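Local coordinates for protein transcriptional regulator (Streptococcus thermophilus LMD-9, PDB 5JUB) that binds DNA as the competence regulator ComR through a helix-turn-helix domain, in complex with its signalling peptide ComS, at a contact of chain A with DNA. Sequence-based numbering; all coordinates share one arbitrary frame.

A contact of chain A with DNA. Residues 36, 44-46, 48. With nucleotides of chain B.
At the 5' end of the step, the backbone N-H of Leu46 gives a hydrogen bond to OP1 of the DA12 phosphate, with N and OP1 2.7 Å apart and an angle of 161° at the hydrogen. Leu46 lies in the loop between helix 34-42, the recognition helix of the helix-turn-helix domain, and helix 49-59. It serves here through its main chain; its side chain points away from the phosphate beyond CB, which sits beside the same OP1.

Ser45, one residue earlier, reaches inward toward the bases. Ser45 CB lies 4.0 Å from C2' of the DA12 deoxyribose. The hydroxyl sits between the DA12 phosphate and the thymine methyl of the next nucleotide, Ser45 OG being 3.6 Å from C7 of DT13. Glu44 stays at the margin, bringing its backbone carbonyl rather than its carboxylate nearest the DA12 phosphate.

One nucleotide on, the DT13 phosphate is met through both of its non-bridging oxygens. Ser48 takes OP1 of DT13 twice: Ser48 N donates over 2.9 Å, and the hydroxyl Ser48 OG adds a second bond to that oxygen at 3.1 Å. With chi1 at 65°, OG stands between the backbone N and the carbonyl carbon, close enough to the N-H for both to reach one oxygen. Both donors are neutral, and neither reads a base.

Gln36, on the recognition helix, approaches the other oxygen. Its side chain bends at chi2, laying CG against the DT13 sugar-phosphate and pointing the amide along the strand. NE2 donates to OP2 of DT13 in a bond that is well bent at the hydrogen, the oxygen lying 35° out of the amide plane. While NE2 turns to the phosphate, OE1 lies off the thymine ring plane, on the face away from DA12 and out toward the methyl C7, without a hydrogen bond to the base. Lower on this side chain, Gln36 CG packs 3.7 Å from C3' of the DT13 deoxyribose.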
loop_
_atom_site.group_PDB
_atom_site.type_symbol
_atom_site.label_atom_id
_atom_site.label_comp_id
_atom_site.label_asym_id
_atom_site.label_seq_id
_atom_site.Cartn_x
_atom_site.Cartn_y
_atom_site.Cartn_z
ATOM N N GLN A 36 33.000 -10.440 13.200
ATOM C CA GLN A 36 32.023 -10.895 14.182
ATOM C C GLN A 36 30.723 -11.355 13.533
ATOM O O GLN A 36 30.051 -12.244 14.069
ATOM C CB GLN A 36 31.745 -9.789 15.201
ATOM C CG GLN A 36 30.885 -10.228 16.374
ATOM C CD GLN A 36 31.456 -11.433 17.101
ATOM O OE1 GLN A 36 32.671 -11.615 17.173
ATOM N NE2 GLN A 36 30.577 -12.267 17.642
ATOM N N GLU A 44 29.175 -19.371 16.324
ATOM C CA GLU A 44 30.288 -19.431 17.264
ATOM C C GLU A 44 30.099 -18.463 18.424
ATOM O O GLU A 44 30.645 -18.687 19.511
ATOM C CB GLU A 44 31.602 -19.144 16.537
ATOM C CG GLU A 44 31.949 -20.164 15.463
ATOM C CD GLU A 44 33.178 -19.778 14.664
ATOM O OE1 GLU A 44 33.339 -20.287 13.534
ATOM O OE2 GLU A 44 33.982 -18.961 15.162
ATOM N N SER A 45 29.338 -17.391 18.218
ATOM C CA SER A 45 29.057 -16.422 19.266
ATOM C C SER A 45 27.585 -16.047 19.218
ATOM O O SER A 45 26.997 -15.944 18.137
ATOM C CB SER A 45 29.925 -15.165 19.122
ATOM O OG SER A 45 31.293 -15.459 19.345
ATOM N N LEU A 46 26.995 -15.848 20.394
ATOM C CA LEU A 46 25.598 -15.446 20.485
ATOM C C LEU A 46 25.505 -13.934 20.378
ATOM O O LEU A 46 26.097 -13.226 21.204
ATOM C CB LEU A 46 24.987 -15.921 21.793
ATOM C CG LEU A 46 23.463 -16.033 21.848
ATOM C CD1 LEU A 46 22.959 -16.941 20.738
ATOM C CD2 LEU A 46 23.020 -16.550 23.207
ATOM N N SER A 48 24.771 -10.183 20.853
ATOM C CA SER A 48 24.169 -9.343 21.874
ATOM C C SER A 48 23.021 -8.534 21.277
ATOM O O SER A 48 22.884 -8.404 20.058
ATOM C CB SER A 48 25.212 -8.408 22.487
ATOM O OG SER A 48 25.701 -7.491 21.524
ATOM P P DA B 12 29.250 -15.850 23.173
ATOM O OP1 DA B 12 27.960 -16.480 22.822
ATOM O OP2 DA B 12 30.502 -16.436 22.643
ATOM O "O5'" DA B 12 29.200 -14.306 22.759
ATOM C "C5'" DA B 12 29.131 -13.312 23.779
ATOM C "C4'" DA B 12 29.168 -11.910 23.196
ATOM O "O4'" DA B 12 30.382 -11.242 23.615
ATOM C "C3'" DA B 12 29.168 -11.829 21.680
ATOM O "O3'" DA B 12 28.587 -10.600 21.274
ATOM C "C2'" DA B 12 30.655 -11.882 21.347
ATOM C "C1'" DA B 12 31.280 -11.135 22.525
ATOM N N9 DA B 12 32.565 -11.685 22.940
ATOM C C8 DA B 12 32.889 -13.007 23.071
ATOM N N7 DA B 12 34.123 -13.213 23.463
ATOM C C5 DA B 12 34.643 -11.937 23.601
ATOM C C6 DA B 12 35.913 -11.466 23.991
ATOM N N6 DA B 12 36.924 -12.273 24.327
ATOM N N1 DA B 12 36.102 -10.132 24.024
ATOM C C2 DA B 12 35.088 -9.327 23.686
ATOM N N3 DA B 12 33.853 -9.651 23.306
ATOM C C4 DA B 12 33.696 -10.983 23.283
ATOM P P DT B 13 28.465 -10.229 19.716
ATOM O OP1 DT B 13 27.266 -9.375 19.585
ATOM O OP2 DT B 13 28.558 -11.476 18.925
ATOM O "O5'" DT B 13 29.771 -9.349 19.429
ATOM C "C5'" DT B 13 30.003 -8.166 20.186
ATOM C "C4'" DT B 13 31.420 -7.649 19.989
ATOM O "O4'" DT B 13 32.371 -8.583 20.534
ATOM C "C3'" DT B 13 31.848 -7.427 18.532
ATOM O "O3'" DT B 13 31.929 -6.030 18.267
ATOM C "C2'" DT B 13 33.228 -8.111 18.428
ATOM C "C1'" DT B 13 33.591 -8.363 19.886
ATOM N N1 DT B 13 34.472 -9.549 20.097
ATOM C C2 DT B 13 35.772 -9.354 20.500
ATOM O O2 DT B 13 36.252 -8.253 20.698
ATOM N N3 DT B 13 36.498 -10.503 20.672
ATOM C C4 DT B 13 36.063 -11.801 20.481
ATOM O O4 DT B 13 36.793 -12.771 20.660
ATOM C C5 DT B 13 34.689 -11.936 20.057
ATOM C C7 DT B 13 34.103 -13.296 19.817
ATOM C C6 DT B 13 33.968 -10.816 19.888
#